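Local coordinates for multiple PDZ domain protein (PDB 4XH7) that probably acts as a scaffold, its fourth PDZ domain adopting the fold that in relatives binds the C-terminal tails of partner proteins in signalling complexes, at residues V50-I55 / N83-N88; S72-L77 / C107-V112. One frame throughout, in Å; residues are numbered along the deposited sequence.

Contact 1: residues V50-I55 / N83-N88; sequences VGHHFI and NLLGEN
Gly51 and Gly86 meet backbone to backbone where the start of strand 52-58 passes the loop between strand 82-83 and helix 89-97 of the PDZ domain. Their CA atoms are 4.1 Å apart, an approach in which neither residue brings a side chain between the chains. Gly86 N gives a weak, bent bond to Gly51 O (3.2 Å, 125° at the hydrogen), and Gly86 CA adds a CA-H...O contact to the same oxygen. Beside this, Glu87 O lies at the edge of the His53 imidazole, in its plane, 3.3 Å from CE1. One methyl of Leu85, CD1, rests 3.8 Å from His52 ND1; the two side chains run alongside each other and point the same way. A water links the two segments: it lies in the plane of the His53 ring, 2.8 Å from ND1, is hydrogen-bonded to Leu84 O and accepts a weak bond from Gly86 N.

The turn is held by its own bonds. Leu84 to Glu87 form a type II beta turn with Gly86 at positive phi, and Asn83 ND2 braces it with two bonds, to Leu85 O at 2.9 Å and to Glu87 OE1 at 2.8 Å, both partners near its amide plane. Asn88 OD1 then caps Asp91 N at the start of helix 89-97. The histidines are held from elsewhere, His52 ND1 by Glu75 and His53 NE2 by His89, whose ring stands nearly perpendicular to that of His53. His89 opens the helix, the place of the histidine that in class I PDZ domains contacts the peptide Ser/Thr, so the contact may help set a ligand-recognition residue. The direct grip is thin, one weak hydrogen bond, one CA-H...O contact and the close approach of His53 CE1 to Glu87 O; the water adds a second polar link, from His53 ND1 to the turn.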
ATOM      1  N   VAL A  50       2.119   6.831 -15.800  1.00 26.63           N
ATOM      2  CA  VAL A  50       1.600   8.162 -15.479  1.00 23.78           C
ATOM      3  C   VAL A  50       0.362   8.027 -14.603  1.00 20.96           C
ATOM      4  O   VAL A  50      -0.663   7.515 -15.040  1.00 25.78           O
ATOM      5  CB  VAL A  50       1.278   8.925 -16.766  1.00 27.52           C
ATOM      6  CG1 VAL A  50       0.606  10.272 -16.473  1.00 29.53           C
ATOM      7  CG2 VAL A  50       2.583   9.121 -17.570  1.00 29.37           C
ATOM      8  N   GLY A  51       0.481   8.465 -13.357  1.00 20.69           N
ATOM      9  CA  GLY A  51      -0.618   8.450 -12.420  1.00 24.10           C
ATOM     10  C   GLY A  51      -0.861   7.122 -11.720  1.00 21.28           C
ATOM     11  O   GLY A  51      -1.891   6.967 -11.059  1.00 23.29           O
ATOM     12  N   HIS A  52       0.073   6.173 -11.853  1.00 19.97           N
ATOM     13  CA  HIS A  52      -0.069   4.882 -11.154  1.00 18.10           C
ATOM     14  C   HIS A  52       1.254   4.388 -10.658  1.00 19.24           C
ATOM     15  O   HIS A  52       2.252   4.424 -11.385  1.00 21.06           O
ATOM     16  CB  HIS A  52      -0.674   3.818 -12.077  1.00 20.91           C
ATOM     17  CG  HIS A  52      -2.021   4.190 -12.587  1.00 23.44           C
ATOM     18  ND1 HIS A  52      -3.175   3.974 -11.865  1.00 24.66           N
ATOM     19  CD2 HIS A  52      -2.397   4.790 -13.741  1.00 26.67           C
ATOM     20  CE1 HIS A  52      -4.211   4.422 -12.557  1.00 32.09           C
ATOM     21  NE2 HIS A  52      -3.769   4.910 -13.703  1.00 26.26           N
ATOM     22  N   HIS A  53       1.274   3.893  -9.422  1.00 17.58           N
ATOM     23  CA  HIS A  53       2.535   3.411  -8.867  1.00 18.58           C
ATOM     24  C   HIS A  53       2.381   1.996  -8.381  1.00 18.91           C
ATOM     25  O   HIS A  53       1.365   1.683  -7.762  1.00 20.14           O
ATOM     26  CB  HIS A  53       2.976   4.349  -7.757  1.00 19.46           C
ATOM     27  CG  HIS A  53       3.342   5.701  -8.279  1.00 21.09           C
ATOM     28  ND1 HIS A  53       2.403   6.669  -8.565  1.00 23.31           N
ATOM     29  CD2 HIS A  53       4.535   6.193  -8.689  1.00 25.80           C
ATOM     30  CE1 HIS A  53       3.009   7.726  -9.078  1.00 23.62           C
ATOM     31  NE2 HIS A  53       4.301   7.456  -9.178  1.00 22.78           N
ATOM     32  N   PHE A  54       3.375   1.144  -8.697  1.00 19.56           N
ATOM     33  CA  PHE A  54       3.251  -0.298  -8.455  1.00 18.49           C
ATOM     34  C   PHE A  54       4.432  -0.807  -7.683  1.00 19.84           C
ATOM     35  O   PHE A  54       5.536  -0.267  -7.798  1.00 21.83           O
ATOM     36  CB  PHE A  54       3.165  -1.063  -9.769  1.00 18.50           C
ATOM     37  CG  PHE A  54       2.038  -0.605 -10.671  1.00 19.37           C
ATOM     38  CD1 PHE A  54       0.769  -1.147 -10.530  1.00 19.47           C
ATOM     39  CD2 PHE A  54       2.269   0.360 -11.632  1.00 22.24           C
ATOM     40  CE1 PHE A  54      -0.290  -0.727 -11.329  1.00 22.88           C
ATOM     41  CE2 PHE A  54       1.213   0.808 -12.489  1.00 22.18           C
ATOM     42  CZ  PHE A  54      -0.086   0.248 -12.322  1.00 24.56           C
ATOM     43  N   ILE A  55       4.202  -1.862  -6.924  1.00 18.23           N
ATOM     44  CA  ILE A  55       5.329  -2.600  -6.354  1.00 18.12           C
ATOM     45  C   ILE A  55       6.022  -3.422  -7.445  1.00 21.51           C
ATOM     46  O   ILE A  55       5.404  -4.245  -8.103  1.00 22.07           O
ATOM     47  CB  ILE A  55       4.842  -3.499  -5.234  1.00 18.67           C
ATOM     48  CG1 ILE A  55       4.254  -2.660  -4.096  1.00 25.42           C
ATOM     49  CG2 ILE A  55       5.986  -4.394  -4.739  1.00 19.86           C
ATOM     50  CD1 ILE A  55       3.712  -3.571  -2.950  1.00 26.15           C
ATOM     51  N   ASN A  83      -3.488   9.845   0.320  1.00 23.28           N
ATOM     52  CA  ASN A  83      -3.734   9.305  -1.013  1.00 21.82           C
ATOM     53  C   ASN A  83      -2.478   9.201  -1.860  1.00 21.93           C
ATOM     54  O   ASN A  83      -1.665  10.136  -1.885  1.00 21.40           O
ATOM     55  CB  ASN A  83      -4.733  10.195  -1.763  1.00 24.12           C
ATOM     56  CG  ASN A  83      -4.985   9.694  -3.162  1.00 23.87           C
ATOM     57  OD1 ASN A  83      -5.594   8.651  -3.321  1.00 25.45           O
ATOM     58  ND2 ASN A  83      -4.467  10.396  -4.186  1.00 21.31           N
ATOM     59  N   LEU A  84      -2.333   8.082  -2.577  1.00 19.71           N
ATOM     60  CA  LEU A  84      -1.263   7.955  -3.540  1.00 18.63           C
ATOM     61  C   LEU A  84      -1.775   7.819  -4.970  1.00 18.31           C
ATOM     62  O   LEU A  84      -1.041   8.110  -5.922  1.00 20.80           O
ATOM     63  CB  LEU A  84      -0.375   6.740  -3.193  1.00 19.98           C
ATOM     64  CG  LEU A  84       0.281   6.755  -1.818  1.00 17.92           C
ATOM     65  CD1 LEU A  84       0.941   5.381  -1.556  1.00 20.38           C
ATOM     66  CD2 LEU A  84       1.291   7.867  -1.744  1.00 22.14           C
ATOM     67  N   LEU A  85      -3.010   7.331  -5.156  1.00 17.66           N
ATOM     68  CA  LEU A  85      -3.521   7.122  -6.504  1.00 18.58           C
ATOM     69  C   LEU A  85      -3.601   8.411  -7.309  1.00 22.02           C
ATOM     70  O   LEU A  85      -4.180   9.396  -6.875  1.00 21.27           O
ATOM     71  CB  LEU A  85      -4.904   6.457  -6.445  1.00 20.21           C
ATOM     72  CG  LEU A  85      -5.558   6.225  -7.813  1.00 22.05           C
ATOM     73  CD1 LEU A  85      -4.694   5.266  -8.658  1.00 21.21           C
ATOM     74  CD2 LEU A  85      -6.936   5.651  -7.603  1.00 21.28           C
ATOM     75  N   GLY A  86      -2.970   8.415  -8.476  1.00 19.80           N
ATOM     76  CA  GLY A  86      -3.071   9.558  -9.366  1.00 20.32           C
ATOM     77  C   GLY A  86      -2.137  10.704  -9.025  1.00 20.82           C
ATOM     78  O   GLY A  86      -2.182  11.738  -9.707  1.00 24.13           O
ATOM     79  N   GLU A  87      -1.294  10.529  -8.004  1.00 17.45           N
ATOM     80  CA  GLU A  87      -0.326  11.543  -7.628  1.00 19.60           C
ATOM     81  C   GLU A  87       0.917  11.470  -8.518  1.00 24.67           C
ATOM     82  O   GLU A  87       1.148  10.478  -9.213  1.00 23.66           O
ATOM     83  CB  GLU A  87       0.071  11.398  -6.136  1.00 20.61           C
ATOM     84  CG  GLU A  87      -1.112  11.411  -5.108  1.00 21.43           C
ATOM     85  CD  GLU A  87      -1.868  12.751  -4.990  1.00 36.13           C
ATOM     86  OE1 GLU A  87      -2.966  12.776  -4.374  1.00 31.18           O
ATOM     87  OE2 GLU A  87      -1.368  13.779  -5.482  1.00 33.95           O
ATOM     88  N   ASN A  88       1.722  12.530  -8.536  1.00 20.71           N
ATOM     89  CA  ASN A  88       2.925  12.479  -9.362  1.00 18.16           C
ATOM     90  C   ASN A  88       4.065  11.747  -8.667  1.00 17.68           C
ATOM     91  O   ASN A  88       3.989  11.433  -7.473  1.00 20.62           O
ATOM     92  CB  ASN A  88       3.355  13.898  -9.819  1.00 19.35           C
ATOM     93  CG  ASN A  88       3.817  14.809  -8.675  1.00 25.23           C
ATOM     94  OD1 ASN A  88       4.603  14.419  -7.818  1.00 25.12           O
ATOM     95  ND2 ASN A  88       3.353  16.053  -8.701  1.00 24.00           N
TER
HETATM   96  O   HOH W   1      -0.323   6.749  -8.102  1.00 24.49           O

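Contact 2: residues S72-L77 / C107-V112; sequences SGDELL and CCRRTV
Cys107, Cys108 and Asp74 carry most of this antiparallel strand pair, in which strand 75-79 lies against strand 102-110 within the larger sheet of the PDZ fold. Glu75 and Cys108 form a hydrogen-bonded pair: Glu75 N bonds to Cys108 O at 2.8 Å, and Cys108 N returns to Glu75 O at 2.9 Å. Next to it, Leu76 and Cys107 make a non-hydrogen-bonded pair, CA atoms 4.6 Å apart. Cys107 places SG anti to its carbonyl carbon, where it meets the CD2 methyl of Leu76 at 3.6 Å, and its CB packs close to Glu75 O. Cys108 projects to the other face of the sheet. Its SG, set between the backbone N and the carbonyl carbon (chi1 63°), touches Leu77 CD1 at 3.8 Å and also approaches Glu75 CB; Met22 of helix 5-22 packs on both Cys108 and Leu77. The Glu75 carboxylate has its own partner in His52.

Asp74, at the entry to the strand, answers Arg109 with a bidentate salt bridge. Asp74 OD2 also accepts from Phe71 N, and Arg109 NH1 also donates to Lys69 O, tying the ion pair to the preceding loop. The Arg109 chain bends at chi3 and presents its guanidinium side-on, NE and NH1 each taking a different oxygen. NE meets Asp74 OD1 at 2.8 Å and 172°, and NH1 meets Asp74 OD2 at 2.8 Å, both on the syn sides of a carboxylate turned 29° from the guanidinium plane.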
ATOM      1  N   SER A  72       4.541  -8.362  -5.716  0.62 22.45           N
ATOM      2  CA  SER A  72       4.920  -7.676  -6.949  0.62 23.44           C
ATOM      3  C   SER A  72       3.704  -7.496  -7.848  0.62 22.71           C
ATOM      4  O   SER A  72       2.864  -8.394  -7.968  0.62 23.22           O
ATOM      5  CB  SER A  72       5.992  -8.462  -7.712  0.62 28.32           C
ATOM      6  OG  SER A  72       5.441  -9.675  -8.195  0.62 36.14           O
ATOM      7  N   GLY A  73       3.596  -6.323  -8.463  1.00 22.40           N
ATOM      8  CA  GLY A  73       2.482  -6.020  -9.329  1.00 21.85           C
ATOM      9  C   GLY A  73       1.384  -5.250  -8.622  1.00 23.59           C
ATOM     10  O   GLY A  73       0.569  -4.643  -9.298  1.00 20.47           O
ATOM     11  N   ASP A  74       1.370  -5.246  -7.292  1.00 17.86           N
ATOM     12  CA  ASP A  74       0.269  -4.528  -6.609  1.00 17.28           C
ATOM     13  C   ASP A  74       0.384  -3.017  -6.822  1.00 18.02           C
ATOM     14  O   ASP A  74       1.489  -2.460  -6.816  1.00 20.84           O
ATOM     15  CB  ASP A  74       0.268  -4.828  -5.110  1.00 19.10           C
ATOM     16  CG  ASP A  74      -0.213  -6.239  -4.790  1.00 26.01           C
ATOM     17  OD1 ASP A  74      -0.707  -6.954  -5.696  1.00 24.33           O
ATOM     18  OD2 ASP A  74      -0.091  -6.645  -3.611  1.00 25.95           O
ATOM     19  N   GLU A  75      -0.764  -2.356  -6.965  1.00 16.58           N
ATOM     20  CA  GLU A  75      -0.788  -0.913  -7.143  1.00 16.74           C
ATOM     21  C   GLU A  75      -0.941  -0.222  -5.803  1.00 18.25           C
ATOM     22  O   GLU A  75      -1.806  -0.581  -5.013  1.00 20.21           O
ATOM     23  CB  GLU A  75      -1.927  -0.507  -8.076  1.00 17.54           C
ATOM     24  CG  GLU A  75      -1.942   1.013  -8.258  1.00 18.33           C
ATOM     25  CD  GLU A  75      -2.875   1.512  -9.344  1.00 24.43           C
ATOM     26  OE1 GLU A  75      -2.850   2.752  -9.572  1.00 23.03           O
ATOM     27  OE2 GLU A  75      -3.663   0.723  -9.947  1.00 25.59           O
ATOM     28  N   LEU A  76      -0.146   0.826  -5.561  1.00 17.52           N
ATOM     29  CA  LEU A  76      -0.234   1.586  -4.310  1.00 20.34           C
ATOM     30  C   LEU A  76      -1.410   2.559  -4.340  1.00 19.51           C
ATOM     31  O   LEU A  76      -1.523   3.327  -5.279  1.00 20.72           O
ATOM     32  CB  LEU A  76       1.038   2.389  -4.090  1.00 16.56           C
ATOM     33  CG  LEU A  76       2.298   1.542  -3.982  1.00 25.68           C
ATOM     34  CD1 LEU A  76       3.465   2.523  -3.794  1.00 29.71           C
ATOM     35  CD2 LEU A  76       2.239   0.624  -2.808  1.00 32.25           C
ATOM     36  N   LEU A  77      -2.263   2.532  -3.312  1.00 17.32           N
ATOM     37  CA  LEU A  77      -3.416   3.449  -3.261  1.00 16.68           C
ATOM     38  C   LEU A  77      -3.370   4.514  -2.162  1.00 17.09           C
ATOM     39  O   LEU A  77      -3.688   5.680  -2.418  1.00 19.15           O
ATOM     40  CB  LEU A  77      -4.731   2.670  -3.115  1.00 18.50           C
ATOM     41  CG  LEU A  77      -4.988   1.676  -4.247  1.00 18.10           C
ATOM     42  CD1 LEU A  77      -6.237   0.866  -3.909  1.00 18.99           C
ATOM     43  CD2 LEU A  77      -5.104   2.381  -5.607  1.00 18.87           C
ATOM     44  N   CYS A 107      -3.445  -1.252  -0.991  1.00 19.05           N
ATOM     45  CA  CYS A 107      -3.056  -1.511  -2.390  1.00 19.45           C
ATOM     46  C   CYS A 107      -4.150  -2.237  -3.121  1.00 17.88           C
ATOM     47  O   CYS A 107      -5.148  -2.649  -2.518  1.00 18.53           O
ATOM     48  CB  CYS A 107      -1.797  -2.384  -2.474  1.00 17.08           C
ATOM     49  SG  CYS A 107      -0.321  -1.636  -1.705  1.00 23.75           S
ATOM     50  N   CYS A 108      -3.983  -2.426  -4.429  1.00 17.80           N
ATOM     51  CA  CYS A 108      -4.940  -3.294  -5.145  1.00 16.50           C
ATOM     52  C   CYS A 108      -4.283  -4.073  -6.250  1.00 19.13           C
ATOM     53  O   CYS A 108      -3.117  -3.824  -6.622  1.00 19.40           O
ATOM     54  CB  CYS A 108      -6.106  -2.477  -5.722  1.00 18.34           C
ATOM     55  SG  CYS A 108      -5.598  -1.261  -6.956  1.00 20.88           S
ATOM     56  N   ARG A 109      -4.981  -5.101  -6.716  1.00 17.16           N
ATOM     57  CA  ARG A 109      -4.494  -5.858  -7.887  1.00 20.96           C
ATOM     58  C   ARG A 109      -5.715  -6.142  -8.773  1.00 21.49           C
ATOM     59  O   ARG A 109      -6.817  -6.229  -8.272  1.00 19.76           O
ATOM     60  CB  ARG A 109      -3.752  -7.154  -7.477  1.00 20.60           C
ATOM     61  CG  ARG A 109      -4.573  -8.134  -6.610  1.00 24.69           C
ATOM     62  CD  ARG A 109      -3.657  -9.307  -6.118  1.00 21.94           C
ATOM     63  NE  ARG A 109      -2.737  -8.851  -5.093  1.00 22.79           N
ATOM     64  CZ  ARG A 109      -2.773  -9.188  -3.811  1.00 25.18           C
ATOM     65  NH1 ARG A 109      -1.870  -8.672  -2.987  1.00 21.88           N
ATOM     66  NH2 ARG A 109      -3.680 -10.051  -3.359  1.00 26.62           N
ATOM     67  N   ARG A 110      -5.517  -6.246 -10.078  1.00 20.60           N
ATOM     68  CA  ARG A 110      -6.644  -6.569 -10.964  1.00 20.77           C
ATOM     69  C   ARG A 110      -7.110  -8.007 -10.657  1.00 23.01           C
ATOM     70  O   ARG A 110      -6.304  -8.874 -10.337  1.00 23.14           O
ATOM     71  CB  ARG A 110      -6.217  -6.410 -12.424  1.00 24.04           C
ATOM     72  CG  ARG A 110      -6.102  -4.991 -12.906  1.00 33.01           C
ATOM     73  N   THR A 111      -8.419  -8.274 -10.760  1.00 21.57           N
ATOM     74  CA  THR A 111      -8.905  -9.592 -10.394  1.00 21.06           C
ATOM     75  C   THR A 111      -9.939 -10.060 -11.412  1.00 22.11           C
ATOM     76  O   THR A 111     -10.297  -9.307 -12.297  1.00 25.24           O
ATOM     77  CB  THR A 111      -9.479  -9.586  -8.969  1.00 23.58           C
ATOM     78  OG1 THR A 111      -9.715 -10.924  -8.506  1.00 31.99           O
ATOM     79  CG2 THR A 111     -10.759  -8.752  -8.891  1.00 22.77           C
ATOM     80  N   VAL A 112     -10.294 -11.337 -11.264  1.00 24.84           N
ATOM     81  CA  VAL A 112     -11.320 -12.064 -12.031  1.00 34.61           C
ATOM     82  C   VAL A 112     -12.210 -12.829 -11.052  1.00 37.73           C
ATOM     83  O   VAL A 112     -11.710 -13.400 -10.063  1.00 42.62           O
ATOM     84  CB  VAL A 112     -10.719 -13.121 -12.981  1.00 28.40           C
ATOM     85  CG1 VAL A 112     -11.806 -13.750 -13.841  1.00 42.58           C
ATOM     86  CG2 VAL A 112      -9.663 -12.544 -13.859  1.00 28.01           C
TER

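Contact 1 is a surface contact and contact 2 a buried one, their centres about 12 Å apart. Strand 75-79 is shared: it is one side of contact 2 and is bonded to both segments of contact 1, as His53 and Leu84 make backbone bonds to Leu76 and Leu77. Glu75 is a direct bridge, its OE1 lying 2.6 Å from His52 ND1 in a probable hydrogen bond. Contact 2 relies on regular sheet bonds, sulfur and methyl packing, and an ion pair at its edge; contact 1 joins a strand start to a turn, with glycine backbones, a single weak bond and water. Along the chain their segments alternate.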